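PDB 3I47: enoyl CoA hydratase/isomerase (Crotonase) from Legionella pneumophila subsp. pneumophila, which probably acts on acyl-CoA thioesters as an enoyl-CoA hydratase or isomerase of the crotonase family. Local coordinates for residues Y8-K13 with D46-V51. Residue numbers count along the deposited sequence, not the author numbering.
Sequences YEIQDK and DTNVRV
Residues 8-11, the end of strand 6-11, run extended; then Asp12 and Lys13 both take positive phi (43° and 68°), turning tightly into strand 14-19. This antiparallel hairpin edges the mixed six-stranded sheet of the crotonase fold. Across from it, residues 46-49 form a type I beta turn after helix 30-45, closed by Val49 N to Asp46 O at 3.0 Å; Asp46 OD1 adds an Asx turn by accepting from Asn48 N at 2.9 Å. The nearest CA atoms are those of Lys13 and Val49, 4.5 Å apart. Lys13 O takes two backbone donors, Arg50 N at 2.7 Å and Val51 N at 3.2 Å, tying the hairpin's turn to the start of strand 51-56, parallel to 14-19. Ile10 (chi1 m, chi2 t) brings CD1 to 3.8 Å from Val49 CG2. One water joins Tyr8 OH (2.6 Å) to Asp46 OD2 (2.7 Å), donating to the carboxylate; a second accepts from Lys13 NZ (3.1 Å) and donates to Thr47 O (3.0 Å). Lys13 CD lies over one face of the Arg50 guanidinium, whose NH1 hydrogen-bonds to Ser201 O and NH2 to Trp259 O. Like charges lie 4.5 Å apart (Lys13 NZ to Arg50 NH2), solvated but not cancelled by these neutral partners, so backbone bonds, not charge attraction, join the segments.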
ATOM      1  N   TYR A   8     -14.403  -2.198   7.268  1.00 17.93           N
ATOM      2  CA  TYR A   8     -13.306  -3.084   7.655  1.00 19.02           C
ATOM      3  C   TYR A   8     -13.833  -4.484   7.885  1.00 20.10           C
ATOM      4  O   TYR A   8     -14.749  -4.683   8.690  1.00 20.62           O
ATOM      5  CB  TYR A   8     -12.609  -2.539   8.907  1.00 20.01           C
ATOM      6  CG  TYR A   8     -11.471  -3.385   9.419  1.00 25.50           C
ATOM      7  CD1 TYR A   8     -10.424  -3.764   8.575  1.00 21.24           C
ATOM      8  CD2 TYR A   8     -11.435  -3.797  10.755  1.00 21.76           C
ATOM      9  CE1 TYR A   8      -9.375  -4.551   9.043  1.00 25.92           C
ATOM     10  CE2 TYR A   8     -10.391  -4.574  11.236  1.00 26.01           C
ATOM     11  CZ  TYR A   8      -9.369  -4.948  10.376  1.00 22.15           C
ATOM     12  OH  TYR A   8      -8.333  -5.713  10.858  1.00 26.78           O
ATOM     13  N   GLU A   9     -13.270  -5.456   7.168  1.00 20.53           N
ATOM     14  CA  GLU A   9     -13.635  -6.861   7.363  1.00 21.87           C
ATOM     15  C   GLU A   9     -12.445  -7.769   7.095  1.00 21.78           C
ATOM     16  O   GLU A   9     -11.505  -7.375   6.402  1.00 21.00           O
ATOM     17  CB  GLU A   9     -14.840  -7.265   6.502  1.00 24.15           C
ATOM     18  CG  GLU A   9     -14.575  -7.464   5.014  1.00 41.35           C
ATOM     19  CD  GLU A   9     -15.760  -8.100   4.288  1.00 26.11           C
ATOM     20  OE1 GLU A   9     -16.293  -9.122   4.775  1.00 41.72           O
ATOM     21  OE2 GLU A   9     -16.159  -7.580   3.223  1.00 41.79           O
ATOM     22  N   ILE A  10     -12.497  -8.971   7.663  1.00 22.53           N
ATOM     23  CA  ILE A  10     -11.466  -9.987   7.455  1.00 23.79           C
ATOM     24  C   ILE A  10     -12.064 -11.177   6.705  1.00 24.78           C
ATOM     25  O   ILE A  10     -13.113 -11.699   7.101  1.00 25.09           O
ATOM     26  CB  ILE A  10     -10.851 -10.447   8.798  1.00 24.35           C
ATOM     27  CG1 ILE A  10     -10.221  -9.261   9.534  1.00 23.98           C
ATOM     28  CG2 ILE A  10      -9.815 -11.565   8.582  1.00 23.48           C
ATOM     29  CD1 ILE A  10      -9.996  -9.507  11.012  1.00 25.74           C
ATOM     30  N   GLN A  11     -11.417 -11.574   5.610  1.00 24.96           N
ATOM     31  CA  GLN A  11     -11.769 -12.781   4.847  1.00 26.37           C
ATOM     32  C   GLN A  11     -10.522 -13.640   4.652  1.00 27.18           C
ATOM     33  O   GLN A  11      -9.544 -13.150   4.114  1.00 27.01           O
ATOM     34  CB  GLN A  11     -12.264 -12.418   3.444  1.00 27.30           C
ATOM     35  CG  GLN A  11     -13.585 -11.676   3.337  1.00 40.27           C
ATOM     36  CD  GLN A  11     -13.945 -11.352   1.884  1.00 28.61           C
ATOM     37  OE1 GLN A  11     -13.480 -12.011   0.948  1.00 40.44           O
ATOM     38  NE2 GLN A  11     -14.777 -10.328   1.695  1.00 40.52           N
ATOM     39  N   ASP A  12     -10.558 -14.916   5.043  1.00 28.56           N
ATOM     40  CA  ASP A  12      -9.442 -15.854   4.743  1.00 29.10           C
ATOM     41  C   ASP A  12      -8.041 -15.228   4.959  1.00 26.05           C
ATOM     42  O   ASP A  12      -7.175 -15.243   4.058  1.00 26.52           O
ATOM     43  CB  ASP A  12      -9.577 -16.426   3.309  1.00 32.43           C
ATOM     44  CG  ASP A  12      -8.456 -17.429   2.942  1.00 49.86           C
ATOM     45  OD1 ASP A  12      -8.011 -18.208   3.820  1.00 34.90           O
ATOM     46  OD2 ASP A  12      -8.020 -17.446   1.764  1.00 34.78           O
ATOM     47  N   LYS A  13      -7.848 -14.671   6.156  1.00 22.61           N
ATOM     48  CA  LYS A  13      -6.584 -14.073   6.606  1.00 19.91           C
ATOM     49  C   LYS A  13      -6.183 -12.789   5.877  1.00 17.35           C
ATOM     50  O   LYS A  13      -5.054 -12.310   6.033  1.00 17.02           O
ATOM     51  CB  LYS A  13      -5.442 -15.104   6.600  1.00 20.94           C
ATOM     52  CG  LYS A  13      -5.774 -16.340   7.437  1.00 20.62           C
ATOM     53  CD  LYS A  13      -4.565 -17.235   7.643  1.00 23.26           C
ATOM     54  CE  LYS A  13      -4.919 -18.445   8.514  1.00 21.80           C
ATOM     55  NZ  LYS A  13      -5.398 -18.051   9.885  1.00 25.54           N
ATOM     56  N   ASP A  46      -3.606  -7.670  14.475  1.00 20.56           N
ATOM     57  CA  ASP A  46      -4.506  -8.829  14.531  1.00 20.66           C
ATOM     58  C   ASP A  46      -3.818 -10.083  13.996  1.00 20.06           C
ATOM     59  O   ASP A  46      -3.524 -10.177  12.808  1.00 19.39           O
ATOM     60  CB  ASP A  46      -5.780  -8.549  13.729  1.00 21.53           C
ATOM     61  CG  ASP A  46      -6.873  -9.588  13.959  1.00 21.05           C
ATOM     62  OD1 ASP A  46      -6.595 -10.682  14.497  1.00 22.63           O
ATOM     63  OD2 ASP A  46      -8.030  -9.303  13.592  1.00 22.63           O
ATOM     64  N   THR A  47      -3.580 -11.056  14.875  1.00 20.62           N
ATOM     65  CA  THR A  47      -2.920 -12.295  14.464  1.00 20.99           C
ATOM     66  C   THR A  47      -3.735 -13.103  13.447  1.00 21.66           C
ATOM     67  O   THR A  47      -3.185 -13.986  12.788  1.00 22.84           O
ATOM     68  CB  THR A  47      -2.549 -13.204  15.673  1.00 20.90           C
ATOM     69  OG1 THR A  47      -3.726 -13.502  16.419  1.00 24.68           O
ATOM     70  CG2 THR A  47      -1.532 -12.525  16.576  1.00 25.12           C
ATOM     71  N   ASN A  48      -5.027 -12.801  13.316  1.00 21.13           N
ATOM     72  CA  ASN A  48      -5.880 -13.435  12.304  1.00 21.43           C
ATOM     73  C   ASN A  48      -5.683 -12.879  10.885  1.00 20.76           C
ATOM     74  O   ASN A  48      -6.222 -13.422   9.917  1.00 21.76           O
ATOM     75  CB  ASN A  48      -7.354 -13.337  12.704  1.00 22.96           C
ATOM     76  CG  ASN A  48      -7.669 -14.123  13.966  1.00 23.76           C
ATOM     77  OD1 ASN A  48      -7.184 -15.242  14.156  1.00 24.27           O
ATOM     78  ND2 ASN A  48      -8.482 -13.544  14.834  1.00 24.14           N
ATOM     79  N   VAL A  49      -4.918 -11.794  10.771  1.00 18.43           N
ATOM     80  CA  VAL A  49      -4.663 -11.137   9.487  1.00 17.00           C
ATOM     81  C   VAL A  49      -3.220 -11.373   9.058  1.00 16.37           C
ATOM     82  O   VAL A  49      -2.297 -11.126   9.832  1.00 17.36           O
ATOM     83  CB  VAL A  49      -4.951  -9.610   9.578  1.00 16.06           C
ATOM     84  CG1 VAL A  49      -4.538  -8.884   8.287  1.00 16.97           C
ATOM     85  CG2 VAL A  49      -6.421  -9.367   9.846  1.00 18.49           C
ATOM     86  N   ARG A  50      -3.035 -11.861   7.832  1.00 15.46           N
ATOM     87  CA  ARG A  50      -1.709 -12.010   7.245  1.00 16.04           C
ATOM     88  C   ARG A  50      -1.430 -10.971   6.179  1.00 16.56           C
ATOM     89  O   ARG A  50      -0.274 -10.587   5.995  1.00 17.82           O
ATOM     90  CB  ARG A  50      -1.511 -13.404   6.641  1.00 15.92           C
ATOM     91  CG  ARG A  50      -1.367 -14.512   7.672  1.00 17.05           C
ATOM     92  CD  ARG A  50      -1.172 -15.858   7.016  1.00 16.32           C
ATOM     93  NE  ARG A  50      -1.121 -16.926   8.023  1.00 17.70           N
ATOM     94  CZ  ARG A  50      -1.168 -18.225   7.743  1.00 16.32           C
ATOM     95  NH1 ARG A  50      -1.265 -18.637   6.484  1.00 17.45           N
ATOM     96  NH2 ARG A  50      -1.145 -19.111   8.731  1.00 17.58           N
ATOM     97  N   VAL A  51      -2.466 -10.542   5.456  1.00 14.97           N
ATOM     98  CA  VAL A  51      -2.283  -9.606   4.327  1.00 14.34           C
ATOM     99  C   VAL A  51      -3.309  -8.494   4.483  1.00 13.74           C
ATOM    100  O   VAL A  51      -4.440  -8.758   4.877  1.00 13.75           O
ATOM    101  CB  VAL A  51      -2.475 -10.324   2.961  1.00 14.34           C
ATOM    102  CG1 VAL A  51      -2.399  -9.343   1.762  1.00 15.51           C
ATOM    103  CG2 VAL A  51      -1.440 -11.466   2.789  1.00 15.37           C
TER
HETATM  104  O   HOH W   1      -8.684  -6.674  13.293  1.00 37.09           O
HETATM  105  O   HOH W   2      -3.329 -15.858  10.506  1.00 38.42           O